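Putative lipoprotein (Pectobacterium atrosepticum SCRI1043, PDB 3BDU) is of unknown function but is probably a lipid-anchored membrane protein, its mature part forming a small all-beta domain of the SH3 clan. Local coordinates at residues Ser3-His8 / Gly19-Asp24; Leu7-Gly12 / Arg44-Glu49; Arg13-Glu18 / Ile30-Ala35. One frame throughout, in Å; residues are numbered along the deposited sequence.

Contact 1: Ser3-His8 / Gly19-Asp24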
loop_
_atom_site.group_PDB
_atom_site.type_symbol
_atom_site.label_atom_id
_atom_site.label_comp_id
_atom_site.label_asym_id
_atom_site.label_seq_id
_atom_site.Cartn_x
_atom_site.Cartn_y
_atom_site.Cartn_z
ATOM N N SER A 3 23.402 -18.091 -11.531
ATOM C CA SER A 3 23.786 -16.787 -11.006
ATOM C C SER A 3 23.270 -16.547 -9.588
ATOM O O SER A 3 22.085 -16.732 -9.306
ATOM C CB SER A 3 23.273 -15.681 -11.934
ATOM O OG SER A 3 21.861 -15.740 -12.062
ATOM N N ASN A 4 24.170 -16.135 -8.701
ATOM C CA ASN A 4 23.813 -15.855 -7.317
ATOM C C ASN A 4 23.431 -14.391 -7.151
ATOM O O ASN A 4 23.842 -13.534 -7.933
ATOM C CB ASN A 4 24.986 -16.164 -6.383
ATOM C CG ASN A 4 25.279 -17.646 -6.279
ATOM O OD1 ASN A 4 24.423 -18.433 -5.872
ATOM N ND2 ASN A 4 26.495 -18.035 -6.645
ATOM N N TYR A 5 22.648 -14.115 -6.121
ATOM C CA TYR A 5 22.224 -12.759 -5.819
ATOM C C TYR A 5 22.459 -12.515 -4.337
ATOM O O TYR A 5 22.535 -13.456 -3.543
ATOM C CB TYR A 5 20.735 -12.571 -6.132
ATOM C CG TYR A 5 20.416 -12.472 -7.603
ATOM C CD1 TYR A 5 20.066 -11.249 -8.179
ATOM C CD2 TYR A 5 20.484 -13.592 -8.430
ATOM C CE1 TYR A 5 19.790 -11.143 -9.545
ATOM C CE2 TYR A 5 20.210 -13.497 -9.793
ATOM C CZ TYR A 5 19.864 -12.271 -10.342
ATOM O OH TYR A 5 19.594 -12.180 -11.683
ATOM N N VAL A 6 22.591 -11.249 -3.970
ATOM C CA VAL A 6 22.780 -10.876 -2.581
ATOM C C VAL A 6 21.655 -9.913 -2.221
ATOM O O VAL A 6 21.536 -8.855 -2.827
ATOM C CB VAL A 6 24.117 -10.145 -2.347
ATOM C CG1 VAL A 6 24.214 -9.734 -0.888
ATOM C CG2 VAL A 6 25.299 -11.045 -2.726
ATOM N N LEU A 7 20.826 -10.288 -1.254
ATOM C CA LEU A 7 19.725 -9.434 -0.818
ATOM C C LEU A 7 20.140 -8.638 0.419
ATOM O O LEU A 7 20.707 -9.199 1.360
ATOM C CB LEU A 7 18.488 -10.266 -0.452
ATOM C CG LEU A 7 17.690 -11.038 -1.506
ATOM C CD1 LEU A 7 18.607 -12.011 -2.240
ATOM C CD2 LEU A 7 16.549 -11.785 -0.830
ATOM N N HIS A 8 19.861 -7.338 0.409
ATOM C CA HIS A 8 20.161 -6.475 1.546
ATOM C C HIS A 8 18.814 -6.138 2.168
ATOM O O HIS A 8 17.940 -5.580 1.507
ATOM C CB HIS A 8 20.880 -5.202 1.087
ATOM C CG HIS A 8 22.179 -5.474 0.397
ATOM N ND1 HIS A 8 22.257 -6.132 -0.813
ATOM C CD2 HIS A 8 23.458 -5.226 0.770
ATOM C CE1 HIS A 8 23.522 -6.280 -1.153
ATOM N NE2 HIS A 8 24.275 -5.739 -0.209
ATOM N N GLY A 19 20.027 -18.024 -7.543
ATOM C CA GLY A 19 18.970 -17.769 -8.505
ATOM C C GLY A 19 18.287 -16.472 -8.108
ATOM O O GLY A 19 18.316 -16.093 -6.937
ATOM N N LYS A 20 17.664 -15.797 -9.070
ATOM C CA LYS A 20 17.010 -14.519 -8.799
ATOM C C LYS A 20 15.774 -14.607 -7.920
ATOM O O LYS A 20 14.836 -15.335 -8.221
ATOM C CB LYS A 20 16.618 -13.816 -10.108
ATOM C CG LYS A 20 16.191 -12.360 -9.892
ATOM C CD LYS A 20 15.933 -11.596 -11.189
ATOM C CE LYS A 20 14.536 -11.841 -11.724
ATOM N NZ LYS A 20 14.239 -10.963 -12.887
ATOM N N PRO A 21 15.773 -13.872 -6.799
ATOM C CA PRO A 21 14.598 -13.910 -5.927
ATOM C C PRO A 21 13.448 -13.295 -6.721
ATOM O O PRO A 21 13.659 -12.372 -7.508
ATOM C CB PRO A 21 15.016 -13.040 -4.743
ATOM C CG PRO A 21 16.518 -13.255 -4.688
ATOM C CD PRO A 21 16.900 -13.181 -6.146
ATOM N N LYS A 22 12.246 -13.818 -6.533
ATOM C CA LYS A 22 11.082 -13.308 -7.246
ATOM C C LYS A 22 9.858 -13.320 -6.341
ATOM O O LYS A 22 9.785 -14.093 -5.380
ATOM C CB LYS A 22 10.791 -14.178 -8.473
ATOM C CG LYS A 22 11.942 -14.250 -9.472
ATOM C CD LYS A 22 11.650 -15.242 -10.590
ATOM C CE LYS A 22 12.165 -16.635 -10.256
ATOM N NZ LYS A 22 13.652 -16.708 -10.377
ATOM N N VAL A 23 8.895 -12.463 -6.654
ATOM C CA VAL A 23 7.670 -12.424 -5.874
ATOM C C VAL A 23 6.885 -13.701 -6.134
ATOM O O VAL A 23 6.742 -14.139 -7.278
ATOM C CB VAL A 23 6.789 -11.218 -6.249
ATOM C CG1 VAL A 23 5.450 -11.298 -5.507
ATOM C CG2 VAL A 23 7.504 -9.922 -5.882
ATOM N N ASP A 24 6.400 -14.301 -5.053
ATOM C CA ASP A 24 5.596 -15.514 -5.119
ATOM C C ASP A 24 4.156 -15.016 -5.034
ATOM O O ASP A 24 3.732 -14.497 -4.007
ATOM C CB ASP A 24 5.917 -16.411 -3.917
ATOM C CG ASP A 24 5.054 -17.662 -3.862
ATOM O OD1 ASP A 24 4.005 -17.715 -4.543
ATOM O OD2 ASP A 24 5.426 -18.593 -3.119
#

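Contact 2: Leu7-Gly12 / Arg44-Glu49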
loop_
_atom_site.group_PDB
_atom_site.type_symbol
_atom_site.label_atom_id
_atom_site.label_comp_id
_atom_site.label_asym_id
_atom_site.label_seq_id
_atom_site.Cartn_x
_atom_site.Cartn_y
_atom_site.Cartn_z
ATOM N N LEU A 7 20.826 -10.288 -1.254
ATOM C CA LEU A 7 19.725 -9.434 -0.818
ATOM C C LEU A 7 20.140 -8.638 0.419
ATOM O O LEU A 7 20.707 -9.199 1.360
ATOM C CB LEU A 7 18.488 -10.266 -0.452
ATOM C CG LEU A 7 17.690 -11.038 -1.506
ATOM C CD1 LEU A 7 18.607 -12.011 -2.240
ATOM C CD2 LEU A 7 16.549 -11.785 -0.830
ATOM N N HIS A 8 19.861 -7.338 0.409
ATOM C CA HIS A 8 20.161 -6.475 1.546
ATOM C C HIS A 8 18.814 -6.138 2.168
ATOM O O HIS A 8 17.940 -5.580 1.507
ATOM C CB HIS A 8 20.880 -5.202 1.087
ATOM C CG HIS A 8 22.179 -5.474 0.397
ATOM N ND1 HIS A 8 22.257 -6.132 -0.813
ATOM C CD2 HIS A 8 23.458 -5.226 0.770
ATOM C CE1 HIS A 8 23.522 -6.280 -1.153
ATOM N NE2 HIS A 8 24.275 -5.739 -0.209
ATOM N N THR A 9 18.651 -6.494 3.437
ATOM C CA THR A 9 17.402 -6.258 4.150
ATOM C C THR A 9 17.385 -4.906 4.846
ATOM O O THR A 9 18.427 -4.278 5.048
ATOM C CB THR A 9 17.178 -7.313 5.229
ATOM O OG1 THR A 9 18.121 -7.099 6.283
ATOM C CG2 THR A 9 17.375 -8.715 4.660
ATOM N N ASN A 10 16.195 -4.463 5.229
ATOM C CA ASN A 10 16.086 -3.188 5.912
ATOM C C ASN A 10 16.477 -3.296 7.379
ATOM O O ASN A 10 16.309 -2.349 8.144
ATOM C CB ASN A 10 14.678 -2.602 5.755
ATOM C CG ASN A 10 14.503 -1.871 4.431
ATOM O OD1 ASN A 10 15.378 -1.106 4.011
ATOM N ND2 ASN A 10 13.371 -2.090 3.773
ATOM N N ASP A 11 16.998 -4.453 7.773
ATOM C CA ASP A 11 17.447 -4.634 9.148
ATOM C C ASP A 11 18.936 -4.973 9.210
ATOM O O ASP A 11 19.393 -5.658 10.125
ATOM C CB ASP A 11 16.624 -5.708 9.880
ATOM C CG ASP A 11 16.498 -7.003 9.099
ATOM O OD1 ASP A 11 17.511 -7.506 8.574
ATOM O OD2 ASP A 11 15.372 -7.535 9.034
ATOM N N GLY A 12 19.682 -4.498 8.216
ATOM C CA GLY A 12 21.120 -4.711 8.183
ATOM C C GLY A 12 21.682 -6.100 7.940
ATOM O O GLY A 12 22.769 -6.419 8.428
ATOM N N ARG A 44 8.460 -8.275 1.191
ATOM C CA ARG A 44 9.011 -7.309 0.237
ATOM C C ARG A 44 9.420 -6.009 0.922
ATOM O O ARG A 44 10.337 -5.326 0.471
ATOM C CB ARG A 44 7.980 -6.973 -0.854
ATOM C CG ARG A 44 7.511 -8.149 -1.695
ATOM C CD ARG A 44 6.332 -7.741 -2.584
ATOM N NE ARG A 44 6.661 -6.594 -3.426
ATOM C CZ ARG A 44 5.819 -6.029 -4.283
ATOM N NH1 ARG A 44 4.586 -6.503 -4.411
ATOM N NH2 ARG A 44 6.213 -4.991 -5.015
ATOM N N ASP A 45 8.725 -5.656 1.998
ATOM C CA ASP A 45 9.042 -4.422 2.716
ATOM C C ASP A 45 10.372 -4.497 3.459
ATOM O O ASP A 45 10.925 -3.470 3.852
ATOM C CB ASP A 45 7.921 -4.066 3.694
ATOM C CG ASP A 45 6.611 -3.772 2.988
ATOM O OD1 ASP A 45 6.661 -3.197 1.880
ATOM O OD2 ASP A 45 5.535 -4.102 3.539
ATOM N N ASN A 46 10.901 -5.704 3.626
ATOM C CA ASN A 46 12.168 -5.875 4.325
ATOM C C ASN A 46 13.337 -6.039 3.360
ATOM O O ASN A 46 14.446 -6.364 3.784
ATOM C CB ASN A 46 12.119 -7.086 5.260
ATOM C CG ASN A 46 13.235 -7.064 6.302
ATOM O OD1 ASN A 46 13.568 -8.089 6.898
ATOM N ND2 ASN A 46 13.808 -5.881 6.534
ATOM N N VAL A 47 13.089 -5.834 2.069
ATOM C CA VAL A 47 14.148 -5.950 1.073
ATOM C C VAL A 47 14.445 -4.566 0.512
ATOM O O VAL A 47 13.630 -3.977 -0.212
ATOM C CB VAL A 47 13.759 -6.911 -0.078
ATOM C CG1 VAL A 47 14.895 -6.985 -1.095
ATOM C CG2 VAL A 47 13.469 -8.303 0.480
ATOM N N LYS A 48 15.620 -4.049 0.856
ATOM C CA LYS A 48 16.041 -2.727 0.416
ATOM C C LYS A 48 16.653 -2.733 -0.980
ATOM O O LYS A 48 16.264 -1.943 -1.839
ATOM C CB LYS A 48 17.051 -2.155 1.417
ATOM C CG LYS A 48 17.529 -0.754 1.095
ATOM C CD LYS A 48 18.457 -0.237 2.184
ATOM C CE LYS A 48 18.812 1.228 1.957
ATOM N NZ LYS A 48 19.756 1.746 2.990
ATOM N N GLU A 49 17.622 -3.615 -1.193
ATOM C CA GLU A 49 18.307 -3.707 -2.477
ATOM C C GLU A 49 18.704 -5.143 -2.765
ATOM O O GLU A 49 18.688 -5.999 -1.877
ATOM C CB GLU A 49 19.577 -2.854 -2.469
ATOM C CG GLU A 49 19.386 -1.428 -2.017
ATOM C CD GLU A 49 20.709 -0.700 -1.876
ATOM O OE1 GLU A 49 21.284 -0.296 -2.907
ATOM O OE2 GLU A 49 21.177 -0.546 -0.729
#

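Contact 3: Arg13-Glu18 / Ile30-Ala35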
loop_
_atom_site.group_PDB
_atom_site.type_symbol
_atom_site.label_atom_id
_atom_site.label_comp_id
_atom_site.label_asym_id
_atom_site.label_seq_id
_atom_site.Cartn_x
_atom_site.Cartn_y
_atom_site.Cartn_z
ATOM N N ARG A 13 20.965 -6.928 7.189
ATOM C CA ARG A 13 21.440 -8.272 6.882
ATOM C C ARG A 13 21.691 -8.396 5.387
ATOM O O ARG A 13 21.119 -7.655 4.591
ATOM C CB ARG A 13 20.406 -9.328 7.280
ATOM C CG ARG A 13 20.440 -9.777 8.735
ATOM C CD ARG A 13 19.427 -10.898 8.941
ATOM N NE ARG A 13 18.080 -10.428 8.633
ATOM C CZ ARG A 13 17.093 -11.192 8.179
ATOM N NH1 ARG A 13 17.282 -12.487 7.968
ATOM N NH2 ARG A 13 15.909 -10.653 7.931
ATOM N N THR A 14 22.561 -9.325 5.019
ATOM C CA THR A 14 22.863 -9.596 3.622
ATOM C C THR A 14 22.625 -11.089 3.508
ATOM O O THR A 14 23.140 -11.872 4.308
ATOM C CB THR A 14 24.323 -9.271 3.258
ATOM O OG1 THR A 14 25.203 -9.993 4.124
ATOM C CG2 THR A 14 24.585 -7.777 3.398
ATOM N N ILE A 15 21.829 -11.481 2.524
ATOM C CA ILE A 15 21.487 -12.879 2.324
ATOM C C ILE A 15 21.883 -13.316 0.919
ATOM O O ILE A 15 21.591 -12.623 -0.055
ATOM C CB ILE A 15 19.953 -13.081 2.528
ATOM C CG1 ILE A 15 19.545 -12.554 3.909
ATOM C CG2 ILE A 15 19.581 -14.556 2.419
ATOM C CD1 ILE A 15 18.047 -12.628 4.182
ATOM N N VAL A 16 22.560 -14.455 0.817
ATOM C CA VAL A 16 22.964 -14.975 -0.485
ATOM C C VAL A 16 21.844 -15.850 -1.032
ATOM O O VAL A 16 21.325 -16.724 -0.335
ATOM C CB VAL A 16 24.235 -15.842 -0.392
ATOM C CG1 VAL A 16 24.565 -16.416 -1.763
ATOM C CG2 VAL A 16 25.399 -15.016 0.135
ATOM N N ALA A 17 21.467 -15.605 -2.278
ATOM C CA ALA A 17 20.418 -16.383 -2.917
ATOM C C ALA A 17 20.991 -17.068 -4.150
ATOM O O ALA A 17 21.828 -16.495 -4.848
ATOM C CB ALA A 17 19.259 -15.469 -3.328
ATOM N N GLU A 18 20.552 -18.299 -4.390
ATOM C CA GLU A 18 20.962 -19.068 -5.559
ATOM C C GLU A 18 19.822 -18.882 -6.555
ATOM O O GLU A 18 18.770 -19.506 -6.422
ATOM C CB GLU A 18 21.095 -20.556 -5.223
ATOM C CG GLU A 18 22.281 -20.916 -4.346
ATOM C CD GLU A 18 22.521 -22.422 -4.273
ATOM O OE1 GLU A 18 21.663 -23.148 -3.717
ATOM O OE2 GLU A 18 23.569 -22.877 -4.780
ATOM N N ILE A 30 8.727 -12.140 -1.273
ATOM C CA ILE A 30 9.812 -12.460 -2.196
ATOM C C ILE A 30 10.340 -13.841 -1.838
ATOM O O ILE A 30 10.740 -14.084 -0.705
ATOM C CB ILE A 30 10.942 -11.427 -2.097
ATOM C CG1 ILE A 30 10.432 -10.076 -2.601
ATOM C CG2 ILE A 30 12.156 -11.887 -2.906
ATOM C CD1 ILE A 30 11.434 -8.964 -2.445
ATOM N N SER A 31 10.331 -14.736 -2.819
ATOM C CA SER A 31 10.762 -16.113 -2.633
ATOM C C SER A 31 12.135 -16.364 -3.240
ATOM O O SER A 31 12.465 -15.816 -4.293
ATOM C CB SER A 31 9.712 -17.045 -3.267
ATOM O OG SER A 31 10.204 -18.357 -3.454
ATOM N N TYR A 32 12.943 -17.175 -2.562
ATOM C CA TYR A 32 14.284 -17.501 -3.052
ATOM C C TYR A 32 14.821 -18.765 -2.400
ATOM O O TYR A 32 14.201 -19.322 -1.500
ATOM C CB TYR A 32 15.271 -16.351 -2.769
ATOM C CG TYR A 32 15.540 -16.085 -1.299
ATOM C CD1 TYR A 32 14.622 -15.391 -0.514
ATOM C CD2 TYR A 32 16.709 -16.545 -0.688
ATOM C CE1 TYR A 32 14.852 -15.157 0.840
ATOM C CE2 TYR A 32 16.950 -16.320 0.675
ATOM C CZ TYR A 32 16.015 -15.626 1.431
ATOM O OH TYR A 32 16.227 -15.414 2.776
ATOM N N THR A 33 15.988 -19.205 -2.862
ATOM C CA THR A 33 16.656 -20.380 -2.313
ATOM C C THR A 33 17.990 -19.874 -1.774
ATOM O O THR A 33 18.718 -19.178 -2.481
ATOM C CB THR A 33 16.929 -21.433 -3.406
ATOM O OG1 THR A 33 15.704 -21.758 -4.072
ATOM C CG2 THR A 33 17.512 -22.705 -2.791
ATOM N N ASP A 34 18.304 -20.195 -0.523
ATOM C CA ASP A 34 19.554 -19.737 0.059
ATOM C C ASP A 34 20.725 -20.631 -0.324
ATOM O O ASP A 34 20.551 -21.639 -1.013
ATOM C CB ASP A 34 19.457 -19.629 1.587
ATOM C CG ASP A 34 19.095 -20.943 2.254
ATOM O OD1 ASP A 34 19.549 -22.011 1.786
ATOM O OD2 ASP A 34 18.363 -20.901 3.266
ATOM N N ALA A 35 21.915 -20.250 0.132
ATOM C CA ALA A 35 23.140 -20.986 -0.167
ATOM C C ALA A 35 23.125 -22.429 0.316
ATOM O O ALA A 35 23.987 -23.220 -0.062
ATOM C CB ALA A 35 24.344 -20.251 0.431
HETATM O O HOH W 1 22.209 -17.952 1.920
HETATM O O HOH W 2 16.681 -17.859 -5.480
#

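Contact 1: Ser3-His8 / Gly19-Asp24
Ser-3 and Gly-19 join the two backbones at one point, where the N-H of Gly-19 meets the carbonyl O of Ser-3 at 3.0 Å in a bent and weak hydrogen bond, and beyond it the segments draw apart. Gly-19 takes a positive phi of 100°, a backbone shape well suited to a residue without a side chain.

The example illustrates how a chain leaving one strand can be laid over an aromatic ring. The ring of Tyr-5 is covered on one face by Lys-20, whose CA stands 3.8 Å from the ring centroid in a CH-pi contact, 24° off the normal and displaced toward the rim. In Lys-20, CG is anti to the backbone N (chi1 -168°), which brings it alongside Tyr-5 CZ at 3.7 Å. Its CB approaches the same Tyr-5 CZ at 3.6 Å, and its CD comes near the phenolic oxygen. The chain turns off after chi3, and NZ forms salt bridges to Asp-24 and Glu-26 of a neighbouring subunit. Tyr-5 OH is hydrogen-bonded to the NZ of Lys-52.

Pro-21 follows, its CD meeting Tyr-5 CG obliquely at 3.9 Å. Pro-21 CG is tight against Leu-7 CD1 at 3.5 Å, and the two side chains run alongside each other, pointing opposite ways. The carbonyl of Lys-20 is held in turn by Lys-22, whose NZ lies in the carbonyl plane on a lone pair, 2.8 Å from Lys-20 O.

The contact joins the sheet of strand 4-9 to that of strands 22-23 and 30-33, consistent with the inner side of a small SH3-like beta domain. Strand 4-9 runs between strands 14-18 and 47-52. From the latter, Met-50 touches Tyr-5, Leu-7 and Pro-21, while Pro-21 also packs on Ile-30 and Tyr-32 of strand 30-33.

Contact 2: Leu7-Gly12 / Arg44-Glu49
His-8 turns the edge of its imidazole to the backbone of Glu-49, with Glu-49 O near the ring plane and 3.7 Å from His-8 ND1. The two ends of the Asn-10 amide do different work: ND2 donates to Asp-45 O at 2.8 Å with the acceptor in the amide plane, whereas OD1 lies against the aliphatic part of Lys-48, 3.3 Å from Lys-48 CB. The side chain of Asn-10 crosses that of Lys-48 at about a right angle. The side chains of Asp-11 and Asn-46 do likewise, the planes of their end groups 68° apart.

Behind these groups the antiparallel pairing of strands 4-9 and 47-52 is interrupted by a classic beta bulge, a common irregularity that accentuates strand twist. Two residues, Lys-48 and Glu-49, are set against the single His-8: Lys-48 N donates to His-8 O at 2.9 Å, while the N of Glu-49 makes a weak hydrogen bond to the same oxygen. The return bond, from His-8 N to Glu-49 O at 2.9 Å and 174°, is straighter than that from Lys-48. One step on, Thr-9 and Val-47 form a non-hydrogen-bonded pair whose side chains both rest on Ile-42. A type I turn from Thr-9 to Gly-12 then reverses the chain; at its start Asn-10 N donates to Asn-46 O at 3.0 Å, approaching from above the carbonyl plane. In a neighbouring subunit Asp-11 receives the NZ of Lys-48 and Arg-13 pairs with the carboxylate of Glu-49.

Contact 3: Arg13-Glu18 / Ile30-Ala35
Tyr-32 meets Ile-15 and Ala-17 where strands 14-18 and 30-33 cross at 76°, the steep meeting of two small sheets found in SH3-like domains. Ile-15 crosses the Tyr-32 side chain at about a right angle and meets the outer part of the ring with its CG2 branch, which is 3.6 Å from Tyr-32 CE2; CG2 and CD1 both also touch the phenolic oxygen. Nearer the backbone, Ala-17 CB approaches obliquely, 3.8 Å from Tyr-32 CD2. Both residues therefore line one side of the tyrosine, one at its tip and one near its base.

A single direct hydrogen bond spans the two backbones here: Glu-18 N to Thr-33 O, 2.8 Å and almost straight at 170°. The chain of Glu-18 extends beside the residues that follow Thr-33, bringing its OE1 to 3.3 Å from Asp-34 O, a meeting of two acceptors rather than a bond. Asp-34 turns its own carboxylate to the backbone beyond, where OD1 accepts from the N-H groups of both Tyr-36 and Gln-38.

Water completes the crossing. One molecule donates to Glu-18 O at 2.8 Å and accepts from Thr-33 N at 3.0 Å; a second donates to Val-16 O at 2.7 Å and accepts from Ala-35 N at 2.9 Å.

The three contacts show how a domain of about fifty residues builds a core from two three-stranded sheets. Contacts 1 and 3 have centres about 6 Å apart and both join one sheet to the other; two probable backbone bonds tie them, Ser-31 N to Lys-22 O and Ala-17 N to Tyr-5 O, each 2.7 Å. Contact 2, its centre about 12 Å from that of contact 1 and 11 Å from that of contact 3, instead pairs strands within one sheet. It shares Leu-7 and His-8 with contact 1 and meets contact 3 where Val-47 CG2 packs 3.6 Å from Ile-30 CD1. Contacts 1 and 2 both reach the same neighbouring subunit. With the function unknown, none can be assigned to an active site.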